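Local coordinates for protein arylamine n-acetyltransferase NAT (Mycobacterium tuberculosis, PDB 4BGF) that transfers an acetyl group from acetyl-coenzyme A to the amino nitrogen of arylamines, probably by way of a covalent acetyl-enzyme intermediate, at residues P48-S53 and A192-S197; Y69-N74 and T109-G114; L125-F130 and T175-T180; Q133-P138 and E152-E157. All coordinates share one frame; numbering follows the deposited sequence.

Interaction 1: P48-S53 and A192-S197; sequences PVDDLS and ASWYAS
Val49 lies against two serines one turn apart on helix 186-198, a join between that helix and the loop linking helices 41-44 and 54-63 of the arylamine N-acetyltransferase fold. The inner side is tight and polar. Val49 N gives an almost straight hydrogen bond (175°) to Ser197 OG at 2.9 Å, and Ser193 OG returns one to Val49 O at 2.8 Å, so both backbone polar groups of this loop residue are met by hydroxyls. Ser193 OG, anti to its backbone N (chi1 -172°), also hydrogen-bonds Tyr69 OH, and Val49 CG1 packs on Ser193 OG at 3.4 Å. The outer side is looser and faces solvent. Here the exposed Trp194 lies beside Pro48 and Asp50, pointing the same way as both. Asp50 CB meets the indole near its plane, 3.6 Å from CE3, whereas Pro48 CB sits obliquely, 3.9 Å from CZ3. The Asp50 carboxylate makes a long, weak ion pair with Lys190, on the preceding turn of the helix. Ser197 OG, folded back over its own helix, bonds Ser193 O at 2.7 Å, and Ser197 N reaches that same carbonyl oxygen from the opposite face of its plane.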
loop_
_atom_site.group_PDB
_atom_site.type_symbol
_atom_site.label_atom_id
_atom_site.label_comp_id
_atom_site.label_asym_id
_atom_site.label_seq_id
_atom_site.Cartn_x
_atom_site.Cartn_y
_atom_site.Cartn_z
ATOM N N PRO A 48 -9.204 -1.256 15.252
ATOM C CA PRO A 48 -8.496 -2.303 14.488
ATOM C C PRO A 48 -8.917 -2.456 13.020
ATOM O O PRO A 48 -9.865 -1.849 12.547
ATOM C CB PRO A 48 -8.806 -3.587 15.281
ATOM C CG PRO A 48 -9.098 -3.097 16.678
ATOM C CD PRO A 48 -9.827 -1.794 16.469
ATOM N N VAL A 49 -8.145 -3.236 12.283
ATOM C CA VAL A 49 -8.522 -3.632 10.945
ATOM C C VAL A 49 -8.631 -5.139 10.995
ATOM O O VAL A 49 -7.624 -5.819 10.954
ATOM C CB VAL A 49 -7.488 -3.187 9.888
ATOM C CG1 VAL A 49 -7.825 -3.740 8.537
ATOM C CG2 VAL A 49 -7.434 -1.684 9.794
ATOM N N ASP A 50 -9.844 -5.667 11.108
ATOM C CA ASP A 50 -9.998 -7.106 11.055
ATOM C C ASP A 50 -11.131 -7.564 10.135
ATOM O O ASP A 50 -11.358 -8.750 9.989
ATOM C CB ASP A 50 -10.049 -7.719 12.476
ATOM C CG ASP A 50 -11.400 -7.603 13.131
ATOM O OD1 ASP A 50 -12.017 -6.521 13.038
ATOM O OD2 ASP A 50 -11.832 -8.605 13.753
ATOM N N ASP A 51 -11.815 -6.637 9.477
ATOM C CA ASP A 51 -12.803 -7.006 8.460
ATOM C C ASP A 51 -12.161 -6.695 7.102
ATOM O O ASP A 51 -11.876 -5.554 6.806
ATOM C CB ASP A 51 -14.132 -6.236 8.699
ATOM C CG ASP A 51 -15.319 -6.774 7.885
ATOM O OD1 ASP A 51 -15.141 -7.498 6.891
ATOM O OD2 ASP A 51 -16.456 -6.444 8.254
ATOM N N LEU A 52 -11.871 -7.728 6.321
ATOM C CA LEU A 52 -11.222 -7.571 5.023
ATOM C C LEU A 52 -12.148 -8.025 3.911
ATOM O O LEU A 52 -11.685 -8.447 2.845
ATOM C CB LEU A 52 -9.903 -8.356 4.964
ATOM C CG LEU A 52 -8.868 -8.064 6.069
ATOM C CD1 LEU A 52 -7.560 -8.803 5.820
ATOM C CD2 LEU A 52 -8.623 -6.582 6.210
ATOM N N SER A 53 -13.455 -7.923 4.170
ATOM C CA SER A 53 -14.488 -8.194 3.178
ATOM C C SER A 53 -14.676 -7.036 2.217
ATOM O O SER A 53 -14.424 -5.886 2.559
ATOM C CB SER A 53 -15.810 -8.488 3.865
ATOM O OG SER A 53 -16.400 -7.329 4.402
ATOM N N ALA A 192 -3.098 -11.762 10.725
ATOM C CA ALA A 192 -1.951 -10.874 10.553
ATOM C C ALA A 192 -2.334 -9.417 10.725
ATOM O O ALA A 192 -1.666 -8.646 11.430
ATOM C CB ALA A 192 -1.357 -11.084 9.183
ATOM N N SER A 193 -3.411 -9.029 10.062
ATOM C CA SER A 193 -3.898 -7.661 10.195
ATOM C C SER A 193 -4.343 -7.337 11.629
ATOM O O SER A 193 -4.234 -6.205 12.051
ATOM C CB SER A 193 -5.044 -7.394 9.240
ATOM O OG SER A 193 -5.392 -6.023 9.246
ATOM N N TRP A 194 -4.896 -8.318 12.336
ATOM C CA TRP A 194 -5.269 -8.129 13.725
ATOM C C TRP A 194 -4.042 -7.821 14.553
ATOM O O TRP A 194 -4.073 -6.974 15.421
ATOM C CB TRP A 194 -5.986 -9.384 14.283
ATOM C CG TRP A 194 -6.358 -9.280 15.739
ATOM C CD1 TRP A 194 -5.713 -9.850 16.807
ATOM C CD2 TRP A 194 -7.464 -8.548 16.285
ATOM N NE1 TRP A 194 -6.347 -9.518 17.973
ATOM C CE2 TRP A 194 -7.423 -8.721 17.690
ATOM C CE3 TRP A 194 -8.485 -7.762 15.720
ATOM C CZ2 TRP A 194 -8.358 -8.134 18.537
ATOM C CZ3 TRP A 194 -9.401 -7.177 16.551
ATOM C CH2 TRP A 194 -9.342 -7.365 17.950
ATOM N N TYR A 195 -2.969 -8.544 14.306
ATOM C CA TYR A 195 -1.710 -8.279 14.984
ATOM C C TYR A 195 -1.192 -6.892 14.577
ATOM O O TYR A 195 -0.850 -6.082 15.438
ATOM C CB TYR A 195 -0.699 -9.346 14.603
ATOM C CG TYR A 195 0.553 -9.329 15.412
ATOM C CD1 TYR A 195 1.632 -8.543 15.041
ATOM C CD2 TYR A 195 0.664 -10.116 16.547
ATOM C CE1 TYR A 195 2.790 -8.530 15.793
ATOM C CE2 TYR A 195 1.814 -10.124 17.310
ATOM C CZ TYR A 195 2.878 -9.317 16.931
ATOM O OH TYR A 195 4.023 -9.344 17.706
ATOM N N ALA A 196 -1.161 -6.612 13.267
ATOM C CA ALA A 196 -0.707 -5.313 12.748
ATOM C C ALA A 196 -1.436 -4.099 13.346
ATOM O O ALA A 196 -0.835 -3.065 13.584
ATOM C CB ALA A 196 -0.827 -5.278 11.205
ATOM N N SER A 197 -2.741 -4.216 13.555
ATOM C CA SER A 197 -3.553 -3.079 13.971
ATOM C C SER A 197 -3.977 -3.101 15.445
ATOM O O SER A 197 -4.781 -2.276 15.843
ATOM C CB SER A 197 -4.788 -2.987 13.078
ATOM O OG SER A 197 -5.571 -4.144 13.214
#

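Interaction 2: Y69-N74 and T109-G114; sequences YCFEHN and THTLLG
Asn74 ND2 gives hydrogen bonds to two oxygens, Thr111 O across this contact and Asp127 OD1 beyond it. The first measures 2.7 Å from ND2 to Thr111 O and is bent (144° at the hydrogen), with the carbonyl oxygen close to the amide plane. Asn74 OD1 accepts from Val128 N, so bonds at both ends fix the rotation of the amide. One turn back, Cys70 CB lies 3.6 Å from His110 ND1, and Cys70 SG is 3.7 Å from the same nitrogen; SG stands between the backbone N and the carbonyl carbon (chi1 71°), on the side of the strand. Cys70, His110 and Asp127 have the geometry of the Cys-His-Asp triad of arylamine N-acetyltransferases and are probably catalytic. The cysteine opens helix 70-83, whose first turn, 70-74, runs nearly parallel to strand 110-114 (16°), 7.8 Å from it axis to axis. Thr109 and His110 form a classic beta bulge opposite Ala93. Methyl groups make the remaining contacts: Thr111 CG2 meets Phe71 CD1 obliquely at 3.5 Å and Cys70 O at 3.6 Å, and further along Leu113 CD2 touches Asn74 O at 3.5 Å. The hydroxyl of the threonine turns elsewhere, Thr111 OG1 bonding Phe91 O.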
loop_
_atom_site.group_PDB
_atom_site.type_symbol
_atom_site.label_atom_id
_atom_site.label_comp_id
_atom_site.label_asym_id
_atom_site.label_seq_id
_atom_site.Cartn_x
_atom_site.Cartn_y
_atom_site.Cartn_z
ATOM N N TYR A 69 -4.092 0.712 5.093
ATOM C CA TYR A 69 -2.782 0.088 4.961
ATOM C C TYR A 69 -2.801 -1.194 4.055
ATOM O O TYR A 69 -3.722 -1.371 3.282
ATOM C CB TYR A 69 -2.128 -0.098 6.351
ATOM C CG TYR A 69 -2.598 -1.202 7.333
ATOM C CD1 TYR A 69 -3.610 -2.106 7.037
ATOM C CD2 TYR A 69 -1.961 -1.341 8.567
ATOM C CE1 TYR A 69 -3.990 -3.115 7.971
ATOM C CE2 TYR A 69 -2.324 -2.313 9.484
ATOM C CZ TYR A 69 -3.329 -3.204 9.185
ATOM O OH TYR A 69 -3.660 -4.164 10.120
ATOM N N CYS A 70 -1.780 -2.053 4.113
ATOM C CA CYS A 70 -1.612 -3.109 3.089
ATOM C C CYS A 70 -2.782 -4.098 2.875
ATOM O O CYS A 70 -3.047 -4.490 1.772
ATOM C CB CYS A 70 -0.291 -3.877 3.289
ATOM S SG CYS A 70 -0.128 -4.997 4.699
ATOM N N PHE A 71 -3.482 -4.468 3.925
ATOM C CA PHE A 71 -4.541 -5.474 3.836
ATOM C C PHE A 71 -5.794 -4.879 3.265
ATOM O O PHE A 71 -6.615 -5.564 2.687
ATOM C CB PHE A 71 -4.860 -6.051 5.217
ATOM C CG PHE A 71 -3.769 -6.876 5.791
ATOM C CD1 PHE A 71 -3.605 -8.183 5.407
ATOM C CD2 PHE A 71 -2.912 -6.343 6.717
ATOM C CE1 PHE A 71 -2.606 -8.963 5.947
ATOM C CE2 PHE A 71 -1.907 -7.107 7.236
ATOM C CZ PHE A 71 -1.766 -8.441 6.841
ATOM N N GLU A 72 -5.926 -3.578 3.465
ATOM C CA GLU A 72 -7.042 -2.821 2.954
ATOM C C GLU A 72 -6.829 -2.439 1.485
ATOM O O GLU A 72 -7.757 -2.500 0.670
ATOM C CB GLU A 72 -7.247 -1.576 3.827
ATOM C CG GLU A 72 -7.470 -1.900 5.316
ATOM C CD GLU A 72 -7.534 -0.663 6.212
ATOM O OE1 GLU A 72 -6.472 -0.130 6.565
ATOM O OE2 GLU A 72 -8.646 -0.217 6.548
ATOM N N HIS A 73 -5.603 -2.045 1.160
ATOM C CA HIS A 73 -5.264 -1.634 -0.173
ATOM C C HIS A 73 -5.294 -2.868 -1.019
ATOM O O HIS A 73 -6.028 -2.922 -1.978
ATOM C CB HIS A 73 -3.886 -0.971 -0.234
ATOM C CG HIS A 73 -3.891 0.526 -0.036
ATOM N ND1 HIS A 73 -4.313 1.413 -1.003
ATOM C CD2 HIS A 73 -3.472 1.290 0.999
ATOM C CE1 HIS A 73 -4.184 2.651 -0.568
ATOM N NE2 HIS A 73 -3.663 2.611 0.642
ATOM N N ASN A 74 -4.509 -3.870 -0.648
ATOM C CA ASN A 74 -4.344 -5.025 -1.505
ATOM C C ASN A 74 -5.512 -5.985 -1.417
ATOM O O ASN A 74 -5.692 -6.812 -2.300
ATOM C CB ASN A 74 -3.032 -5.741 -1.220
ATOM C CG ASN A 74 -1.863 -5.059 -1.846
ATOM O OD1 ASN A 74 -1.991 -4.378 -2.859
ATOM N ND2 ASN A 74 -0.715 -5.250 -1.261
ATOM N N THR A 109 3.327 -9.620 8.197
ATOM C CA THR A 109 2.274 -8.631 8.357
ATOM C C THR A 109 2.236 -7.715 7.136
ATOM O O THR A 109 1.737 -6.606 7.204
ATOM C CB THR A 109 2.451 -7.769 9.648
ATOM O OG1 THR A 109 3.751 -7.188 9.679
ATOM C CG2 THR A 109 2.239 -8.581 10.917
ATOM N N HIS A 110 2.834 -8.179 6.047
ATOM C CA HIS A 110 2.598 -7.600 4.748
ATOM C C HIS A 110 1.875 -8.604 3.810
ATOM O O HIS A 110 1.982 -9.809 3.969
ATOM C CB HIS A 110 3.907 -7.109 4.136
ATOM C CG HIS A 110 3.715 -6.393 2.843
ATOM N ND1 HIS A 110 2.957 -5.251 2.741
ATOM C CD2 HIS A 110 4.141 -6.684 1.594
ATOM C CE1 HIS A 110 2.939 -4.852 1.486
ATOM N NE2 HIS A 110 3.654 -5.698 0.773
ATOM N N THR A 111 1.113 -8.078 2.868
ATOM C CA THR A 111 0.403 -8.888 1.928
ATOM C C THR A 111 0.477 -8.183 0.595
ATOM O O THR A 111 0.412 -6.956 0.540
ATOM C CB THR A 111 -1.060 -9.115 2.378
ATOM O OG1 THR A 111 -1.692 -10.091 1.533
ATOM C CG2 THR A 111 -1.852 -7.857 2.351
ATOM N N LEU A 112 0.684 -8.961 -0.459
ATOM C CA LEU A 112 0.647 -8.481 -1.829
ATOM C C LEU A 112 -0.204 -9.485 -2.674
ATOM O O LEU A 112 -0.839 -10.381 -2.118
ATOM C CB LEU A 112 2.074 -8.374 -2.386
ATOM C CG LEU A 112 2.880 -9.690 -2.444
ATOM C CD1 LEU A 112 3.860 -9.645 -3.533
ATOM C CD2 LEU A 112 3.588 -10.063 -1.123
ATOM N N LEU A 113 -0.186 -9.344 -4.001
ATOM C CA LEU A 113 -1.011 -10.156 -4.916
ATOM C C LEU A 113 -0.170 -10.765 -5.999
ATOM O O LEU A 113 0.795 -10.154 -6.439
ATOM C CB LEU A 113 -2.064 -9.315 -5.636
ATOM C CG LEU A 113 -2.893 -8.423 -4.739
ATOM C CD1 LEU A 113 -3.828 -7.593 -5.612
ATOM C CD2 LEU A 113 -3.624 -9.246 -3.677
ATOM N N GLY A 114 -0.565 -11.963 -6.441
ATOM C CA GLY A 114 -0.039 -12.577 -7.652
ATOM C C GLY A 114 -1.174 -12.749 -8.651
ATOM O O GLY A 114 -2.089 -13.520 -8.405
#

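Interaction 3: L125-F130 and T175-T180; sequences LVDVGF and TLYEFT
The Asx turn of Asp127, probably the aspartate of the Cys-His-Asp triad, lies opposite Tyr177 of strand 173-179, and the two side chains meet tip to tip. Asp127 OD2 is 3.1 Å from Tyr177 OH and 3.4 Å from Tyr177 CE2, with the carboxylate and ring planes 55° apart. Asp127 CG is anti to its backbone N (chi1 -168°), which carries the carboxylate out toward the tyrosine. Each carboxylate oxygen has firm partners nearby: OD1 accepts from Gly129 N at 3.0 Å to close the turn and from Asn74 ND2, while OD2 accepts from His110 NE2. Held at both oxygens, the carboxylate has little freedom to rotate. Strands 124-126 and 173-179 belong to one seven-stranded antiparallel sheet, in which strands 110-116 and 87-95 stand between them; residues 127-130 are the loop after the first. No backbone bond therefore joins the segments, and side chains bridge the gap. Phe130 and Tyr177 slide past each other in opposite directions and form an edge-to-face (T-shaped) pair: the tyrosine edge points at the phenylalanine face, centroids 5.4 Å apart and planes at 63°, with Tyr177 CD2 3.7 Å from Phe130 CE1. The His110 ring also meets both aromatics. At the tip of the phenylalanine ring, Phe130 CZ rests obliquely on Leu176 CB at 3.9 Å. At the other end of the contact, Leu125 splits its methyls between two aromatic residues: CD2 approaches Tyr177 OH, and CD1 lies 3.9 Å from Phe179 CZ.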
loop_
_atom_site.group_PDB
_atom_site.type_symbol
_atom_site.label_atom_id
_atom_site.label_comp_id
_atom_site.label_asym_id
_atom_site.label_seq_id
_atom_site.Cartn_x
_atom_site.Cartn_y
_atom_site.Cartn_z
ATOM N N LEU A 125 3.214 -9.835 -10.213
ATOM C CA LEU A 125 3.086 -9.277 -8.897
ATOM C C LEU A 125 2.415 -7.898 -8.930
ATOM O O LEU A 125 2.763 -7.053 -9.743
ATOM C CB LEU A 125 4.469 -9.191 -8.293
ATOM C CG LEU A 125 4.679 -8.726 -6.847
ATOM C CD1 LEU A 125 6.086 -9.097 -6.467
ATOM C CD2 LEU A 125 4.460 -7.222 -6.587
ATOM N N VAL A 126 1.458 -7.688 -8.024
ATOM C CA VAL A 126 0.778 -6.415 -7.849
ATOM C C VAL A 126 0.799 -6.049 -6.353
ATOM O O VAL A 126 0.485 -6.870 -5.491
ATOM C CB VAL A 126 -0.666 -6.465 -8.444
ATOM C CG1 VAL A 126 -1.420 -5.140 -8.240
ATOM C CG2 VAL A 126 -0.618 -6.843 -9.906
ATOM N N ASP A 127 1.216 -4.826 -6.039
ATOM C CA ASP A 127 1.289 -4.365 -4.643
ATOM C C ASP A 127 1.070 -2.854 -4.528
ATOM O O ASP A 127 1.989 -2.084 -4.773
ATOM C CB ASP A 127 2.644 -4.733 -4.011
ATOM C CG ASP A 127 2.651 -4.551 -2.515
ATOM O OD1 ASP A 127 1.633 -4.091 -1.987
ATOM O OD2 ASP A 127 3.660 -4.860 -1.872
ATOM N N VAL A 128 -0.138 -2.442 -4.147
ATOM C CA VAL A 128 -0.472 -1.029 -3.969
ATOM C C VAL A 128 -0.560 -0.699 -2.476
ATOM O O VAL A 128 -1.170 0.295 -2.103
ATOM C CB VAL A 128 -1.804 -0.614 -4.714
ATOM C CG1 VAL A 128 -1.665 -0.827 -6.200
ATOM C CG2 VAL A 128 -3.045 -1.388 -4.214
ATOM N N GLY A 129 0.065 -1.523 -1.636
ATOM C CA GLY A 129 -0.124 -1.425 -0.205
ATOM C C GLY A 129 1.130 -1.347 0.623
ATOM O O GLY A 129 1.056 -1.438 1.836
ATOM N N PHE A 130 2.282 -1.197 -0.021
ATOM C CA PHE A 130 3.529 -1.104 0.689
ATOM C C PHE A 130 3.852 0.342 1.185
ATOM O O PHE A 130 4.757 0.533 1.987
ATOM C CB PHE A 130 4.661 -1.702 -0.155
ATOM C CG PHE A 130 5.947 -1.824 0.583
ATOM C CD1 PHE A 130 6.091 -2.743 1.604
ATOM C CD2 PHE A 130 7.009 -1.001 0.280
ATOM C CE1 PHE A 130 7.261 -2.838 2.313
ATOM C CE2 PHE A 130 8.190 -1.086 0.970
ATOM C CZ PHE A 130 8.322 -2.015 2.001
ATOM N N THR A 175 16.278 -3.772 -0.473
ATOM C CA THR A 175 15.367 -4.896 -0.270
ATOM C C THR A 175 14.152 -4.470 0.549
ATOM O O THR A 175 14.267 -3.974 1.659
ATOM C CB THR A 175 16.086 -6.099 0.384
ATOM O OG1 THR A 175 17.143 -6.567 -0.475
ATOM C CG2 THR A 175 15.122 -7.225 0.610
ATOM N N LEU A 176 12.981 -4.631 -0.034
ATOM C CA LEU A 176 11.760 -4.153 0.596
ATOM C C LEU A 176 11.155 -5.204 1.519
ATOM O O LEU A 176 10.950 -4.961 2.706
ATOM C CB LEU A 176 10.778 -3.724 -0.480
ATOM C CG LEU A 176 11.438 -2.754 -1.459
ATOM C CD1 LEU A 176 10.459 -2.392 -2.544
ATOM C CD2 LEU A 176 11.959 -1.486 -0.764
ATOM N N TYR A 177 10.915 -6.379 0.955
ATOM C CA TYR A 177 10.322 -7.472 1.687
ATOM C C TYR A 177 10.609 -8.824 1.064
ATOM O O TYR A 177 11.095 -8.924 -0.062
ATOM C CB TYR A 177 8.820 -7.260 1.816
ATOM C CG TYR A 177 8.056 -7.102 0.512
ATOM C CD1 TYR A 177 7.841 -8.173 -0.335
ATOM C CD2 TYR A 177 7.519 -5.893 0.167
ATOM C CE1 TYR A 177 7.148 -8.034 -1.482
ATOM C CE2 TYR A 177 6.819 -5.747 -0.983
ATOM C CZ TYR A 177 6.629 -6.824 -1.799
ATOM O OH TYR A 177 5.900 -6.663 -2.948
ATOM N N GLU A 178 10.316 -9.865 1.828
ATOM C CA GLU A 178 10.514 -11.237 1.391
ATOM C C GLU A 178 9.187 -12.020 1.501
ATOM O O GLU A 178 8.410 -11.809 2.426
ATOM C CB GLU A 178 11.636 -11.893 2.209
ATOM C CG GLU A 178 11.400 -11.881 3.707
ATOM C CD GLU A 178 12.657 -12.139 4.509
ATOM O OE1 GLU A 178 13.660 -12.580 3.914
ATOM O OE2 GLU A 178 12.638 -11.905 5.735
ATOM N N PHE A 179 8.934 -12.902 0.532
ATOM C CA PHE A 179 7.667 -13.621 0.451
ATOM C C PHE A 179 7.795 -14.983 -0.214
ATOM O O PHE A 179 8.789 -15.271 -0.879
ATOM C CB PHE A 179 6.626 -12.787 -0.289
ATOM C CG PHE A 179 6.938 -12.570 -1.748
ATOM C CD1 PHE A 179 7.907 -11.655 -2.133
ATOM C CD2 PHE A 179 6.258 -13.275 -2.734
ATOM C CE1 PHE A 179 8.193 -11.446 -3.456
ATOM C CE2 PHE A 179 6.553 -13.063 -4.075
ATOM C CZ PHE A 179 7.512 -12.142 -4.429
ATOM N N THR A 180 6.785 -15.824 -0.003
ATOM C CA THR A 180 6.616 -17.039 -0.794
ATOM C C THR A 180 5.344 -16.909 -1.584
ATOM O O THR A 180 4.509 -16.081 -1.272
ATOM C CB THR A 180 6.526 -18.318 0.058
ATOM O OG1 THR A 180 5.288 -18.344 0.770
ATOM C CG2 THR A 180 7.683 -18.399 1.043
#

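Interaction 4: Q133-P138 and E152-E157; sequences QTPTSP and EPYRLE
Tyr154, on outer strand 154-159 of the seven-stranded antiparallel sheet, reaches across to the irregular loop 133-138 that leads from strand 124-126 to strand 139-140. Its CG is anti to the carbonyl carbon (chi1 -79°), and the ring extends so that the hydroxyl arrives at the loop backbone. Tyr154 OH donates to Gln133 O at 2.8 Å. The acceptor lies near the plane of the tyrosine ring, but the hydroxyl stands above the plane of the carbonyl, 52° out of it, so the bond is not made along a lone pair. Pro135 CB lies over one face of the same ring, 4.2 Å from the centroid in a CH-pi contact, displaced toward the rim and 4.0 Å from Tyr154 CE2. The phenol is thus held at its tip by a polar bond and on one face by a proline. Gln133 starts out anti to its backbone N and then bends at chi2 (58°), which brings OE1 back to within 3.3 Å of Tyr154 OH, the amide lying nearly parallel to the ring. Glu152 is also bent at chi2, and its carboxylate crosses the Gln133 amide. The glutamate finds its partner elsewhere: Glu152 OE1 forms a salt bridge with Arg218, which also hydrogen-bonds Thr134 O and so links the two segments. Across the contact two acceptors are left side by side, Glu152 OE2 lying 3.7 Å from Gln133 OE1.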
loop_
_atom_site.group_PDB
_atom_site.type_symbol
_atom_site.label_atom_id
_atom_site.label_comp_id
_atom_site.label_asym_id
_atom_site.label_seq_id
_atom_site.Cartn_x
_atom_site.Cartn_y
_atom_site.Cartn_z
ATOM N N GLN A 133 6.989 3.459 -0.992
ATOM C CA GLN A 133 7.891 2.754 -1.910
ATOM C C GLN A 133 7.239 1.544 -2.574
ATOM O O GLN A 133 7.911 0.660 -3.046
ATOM C CB GLN A 133 9.147 2.325 -1.138
ATOM C CG GLN A 133 10.409 2.036 -1.963
ATOM C CD GLN A 133 10.860 3.216 -2.815
ATOM O OE1 GLN A 133 11.149 3.065 -3.992
ATOM N NE2 GLN A 133 10.969 4.375 -2.209
ATOM N N THR A 134 5.931 1.510 -2.608
ATOM C CA THR A 134 5.262 0.388 -3.193
ATOM C C THR A 134 5.589 0.463 -4.704
ATOM O O THR A 134 5.908 1.540 -5.216
ATOM C CB THR A 134 3.771 0.449 -2.799
ATOM O OG1 THR A 134 3.176 -0.858 -2.777
ATOM C CG2 THR A 134 2.998 1.355 -3.694
ATOM N N PRO A 135 5.594 -0.695 -5.414
ATOM C CA PRO A 135 5.836 -0.635 -6.867
ATOM C C PRO A 135 4.669 -0.003 -7.623
ATOM O O PRO A 135 3.524 -0.107 -7.200
ATOM C CB PRO A 135 5.966 -2.105 -7.256
ATOM C CG PRO A 135 5.260 -2.813 -6.175
ATOM C CD PRO A 135 5.547 -2.091 -4.960
ATOM N N THR A 136 4.962 0.630 -8.750
ATOM C CA THR A 136 4.018 1.497 -9.452
ATOM C C THR A 136 3.621 0.877 -10.815
ATOM O O THR A 136 2.817 1.430 -11.549
ATOM C CB THR A 136 4.666 2.900 -9.628
ATOM O OG1 THR A 136 5.890 2.749 -10.338
ATOM C CG2 THR A 136 5.019 3.514 -8.294
ATOM N N SER A 137 4.190 -0.286 -11.135
ATOM C CA SER A 137 3.884 -1.023 -12.362
ATOM C C SER A 137 3.744 -2.470 -11.980
ATOM O O SER A 137 4.419 -2.929 -11.068
ATOM C CB SER A 137 5.011 -0.916 -13.403
ATOM O OG SER A 137 5.183 0.409 -13.800
ATOM N N PRO A 138 2.872 -3.206 -12.674
ATOM C CA PRO A 138 2.896 -4.654 -12.469
ATOM C C PRO A 138 4.291 -5.178 -12.724
ATOM O O PRO A 138 4.982 -4.664 -13.596
ATOM C CB PRO A 138 1.944 -5.178 -13.545
ATOM C CG PRO A 138 1.033 -4.033 -13.832
ATOM C CD PRO A 138 1.840 -2.787 -13.639
ATOM N N GLU A 152 11.132 4.073 -10.293
ATOM C CA GLU A 152 12.424 3.400 -10.268
ATOM C C GLU A 152 12.229 1.992 -10.782
ATOM O O GLU A 152 11.117 1.497 -10.778
ATOM C CB GLU A 152 12.953 3.351 -8.829
ATOM C CG GLU A 152 12.928 4.716 -8.112
ATOM C CD GLU A 152 11.678 4.919 -7.296
ATOM O OE1 GLU A 152 10.701 4.192 -7.541
ATOM O OE2 GLU A 152 11.673 5.809 -6.423
ATOM N N PRO A 153 13.312 1.335 -11.248
ATOM C CA PRO A 153 13.140 -0.072 -11.629
ATOM C C PRO A 153 13.246 -1.023 -10.435
ATOM O O PRO A 153 13.958 -0.765 -9.451
ATOM C CB PRO A 153 14.322 -0.320 -12.578
ATOM C CG PRO A 153 14.813 1.012 -12.943
ATOM C CD PRO A 153 14.598 1.834 -11.741
ATOM N N TYR A 154 12.525 -2.135 -10.544
ATOM C CA TYR A 154 12.455 -3.136 -9.496
ATOM C C TYR A 154 13.005 -4.454 -9.993
ATOM O O TYR A 154 13.210 -4.659 -11.189
ATOM C CB TYR A 154 11.008 -3.316 -9.008
ATOM C CG TYR A 154 10.546 -2.235 -8.051
ATOM C CD1 TYR A 154 10.578 -0.909 -8.425
ATOM C CD2 TYR A 154 10.078 -2.542 -6.782
ATOM C CE1 TYR A 154 10.165 0.075 -7.584
ATOM C CE2 TYR A 154 9.666 -1.557 -5.926
ATOM C CZ TYR A 154 9.711 -0.254 -6.336
ATOM O OH TYR A 154 9.310 0.750 -5.515
ATOM N N ARG A 155 13.253 -5.327 -9.040
ATOM C CA ARG A 155 13.827 -6.614 -9.320
ATOM C C ARG A 155 13.407 -7.623 -8.233
ATOM O O ARG A 155 13.230 -7.246 -7.075
ATOM C CB ARG A 155 15.344 -6.455 -9.375
ATOM C CG ARG A 155 16.117 -7.719 -9.482
ATOM C CD ARG A 155 17.595 -7.457 -9.640
ATOM N NE ARG A 155 18.259 -7.191 -8.365
ATOM C CZ ARG A 155 19.572 -7.022 -8.211
ATOM N NH1 ARG A 155 20.391 -7.074 -9.240
ATOM N NH2 ARG A 155 20.070 -6.799 -7.017
ATOM N N LEU A 156 13.225 -8.887 -8.633
ATOM C CA LEU A 156 13.004 -10.017 -7.722
ATOM C C LEU A 156 14.243 -10.887 -7.736
ATOM O O LEU A 156 14.847 -11.071 -8.784
ATOM C CB LEU A 156 11.834 -10.867 -8.192
ATOM C CG LEU A 156 10.434 -10.302 -7.957
ATOM C CD1 LEU A 156 9.522 -10.577 -9.127
ATOM C CD2 LEU A 156 9.846 -10.859 -6.716
ATOM N N GLU A 157 14.619 -11.428 -6.587
ATOM C CA GLU A 157 15.786 -12.296 -6.502
ATOM C C GLU A 157 15.367 -13.516 -5.724
ATOM O O GLU A 157 14.407 -13.478 -4.970
ATOM C CB GLU A 157 16.982 -11.581 -5.860
ATOM C CG GLU A 157 17.534 -10.378 -6.699
ATOM C CD GLU A 157 18.453 -10.754 -7.864
ATOM O OE1 GLU A 157 18.180 -11.763 -8.533
ATOM O OE2 GLU A 157 19.436 -10.020 -8.138
#

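From the N terminus, the chain opens interaction 1 at 48-53 and closes it only at 192-197, so the other three fall within this long loop. Interaction 2 joins helix 70-83 to strand 110-116 and is complete before interaction 3 begins at 125-130. Interaction 4 opens and closes between the two segments of interaction 3, which ends at 175-180; none of the four cross. Interaction 1 ties helix 186-198 to the helical N-terminal part and touches interaction 2 through Tyr69. Interactions 2 and 3 meet at the probable triad. Interaction 4, about 9 Å from interaction 3 between centres, is tied to it through Thr134, whose OG1 bonds Asp127 O, and joins that loop to outer strand 154-159.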